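Local coordinates for ribokinase (Cryptococcus neoformans var. grubii serotype A, PDB 6CW5), which phosphorylates D-ribose at O-5 with ATP, probably as a magnesium chelate, to give D-ribose 5-phosphate and ADP, and works as a homodimer, at the interface of chains A and B. Coordinates in Å, arbitrary orientation; residue numbers count along the deposited sequence, not the author numbering. Chains: chain A/B, Ribokinase.

The interface of chains A and B. Residues chain A 124, 149, 177, 180; chain B 130-132.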
# COMPACT_ATOMS: atom_id res chain seq x y z
N TYR A 124 -7.70 -5.27 -6.65
CA TYR A 124 -6.41 -5.41 -5.98
C TYR A 124 -5.23 -5.26 -6.93
O TYR A 124 -4.10 -5.61 -6.57
CB TYR A 124 -6.33 -6.75 -5.23
CG TYR A 124 -6.74 -6.64 -3.78
CD1 TYR A 124 -7.97 -6.09 -3.42
CD2 TYR A 124 -5.89 -7.07 -2.76
CE1 TYR A 124 -8.33 -5.98 -2.08
CE2 TYR A 124 -6.24 -6.98 -1.43
CZ TYR A 124 -7.46 -6.44 -1.10
OH TYR A 124 -7.81 -6.32 0.23
N LEU A 149 -5.27 -2.77 1.56
CA LEU A 149 -5.30 -1.83 2.68
C LEU A 149 -4.12 -0.86 2.61
O LEU A 149 -4.25 0.31 2.97
CB LEU A 149 -5.28 -2.57 4.01
CG LEU A 149 -5.29 -1.68 5.29
CD1 LEU A 149 -6.51 -0.76 5.31
CD2 LEU A 149 -5.23 -2.60 6.56
N THR A 177 -9.14 -6.43 10.12
CA THR A 177 -8.82 -7.29 11.25
C THR A 177 -8.64 -6.44 12.50
O THR A 177 -8.35 -5.24 12.41
CB THR A 177 -7.56 -8.14 11.00
OG1 THR A 177 -6.39 -7.30 11.08
CG2 THR A 177 -7.60 -8.79 9.62
N GLN A 180 -5.36 -4.64 12.46
CA GLN A 180 -5.36 -3.53 11.51
C GLN A 180 -6.11 -2.32 12.07
O GLN A 180 -5.67 -1.19 11.88
CB GLN A 180 -6.00 -3.98 10.20
CG GLN A 180 -5.10 -4.93 9.42
CD GLN A 180 -5.82 -5.61 8.28
OE1 GLN A 180 -7.06 -5.54 8.15
NE2 GLN A 180 -5.05 -6.26 7.42
N THR B 130 -6.65 -8.31 2.58
CA THR B 130 -5.35 -7.93 3.09
C THR B 130 -5.22 -8.51 4.49
O THR B 130 -6.04 -8.20 5.36
CB THR B 130 -5.21 -6.42 3.15
OG1 THR B 130 -5.38 -5.90 1.83
CG2 THR B 130 -3.80 -6.05 3.65
N PRO B 131 -4.24 -9.35 4.76
CA PRO B 131 -4.16 -9.98 6.08
C PRO B 131 -3.41 -9.09 7.07
O PRO B 131 -2.75 -8.11 6.69
CB PRO B 131 -3.38 -11.27 5.80
CG PRO B 131 -2.44 -10.89 4.70
CD PRO B 131 -3.19 -9.84 3.84
N THR B 132 -3.58 -9.44 8.34
CA THR B 132 -2.71 -8.89 9.38
C THR B 132 -1.28 -9.28 9.05
O THR B 132 -0.99 -10.46 8.82
CB THR B 132 -3.08 -9.45 10.75
OG1 THR B 132 -4.46 -9.20 11.05
CG2 THR B 132 -2.18 -8.88 11.87
O HOH W 1 -7.98 -4.39 2.46
O HOH W 2 -8.98 -6.75 3.29
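The side-chain hydroxyl of B:Thr130 meets the phenol of A:Tyr124 at an oblique crossing, with OG1 2.9 Å from the phenolic OH in a hydrogen bond of undecided direction. OG1 is anti to the carbonyl carbon of its own residue (chi1 -59°), which turns it toward the first residue of helix A:149-161. There the backbone N of A:Leu149 donates to OG1 across 3.1 Å, a nearly straight bond with 168° at the hydrogen. One hydroxyl thus ties a phenol to a helix N-terminus, whose dipole would, if anything, favour OG1 as an acceptor. The other branch, CG2, lies 3.8 Å from CB of A:Leu149 and adds an apolar touch. Two linked waters extend the polar cluster: water 1 bonds to both OH of A:Tyr124 and OG1 of B:Thr130, and water 2 to N of B:Thr130.

Further along the loop segment B:130-132, A:Gln180 reaches across with its chain extended beyond CG. Its amide nitrogen NE2 donates to the backbone O of B:Thr130 at 3.0 Å; the acceptor is close to the amide plane, whereas NE2 stands 61° above the acceptor's carbonyl plane. A:Thr177 N holds the other end of this amide, donating to OE1 at 3.0 Å and fixing its rotation. In return A:Gln180 N donates to OG1 of A:Thr177 at 3.2 Å, a capping box with A:Thr177 as N-cap of helix A:178-183.

This patch belongs to the two-fold interface of the ribokinase homodimer, its centre about 18 Å from the predicted proton acceptor A:Asp281. At its far end two threonine hydroxyls meet tip to tip, OG1 of A:Thr177 lying 2.7 Å from OG1 of B:Thr132 in a hydrogen bond whose direction is not decided.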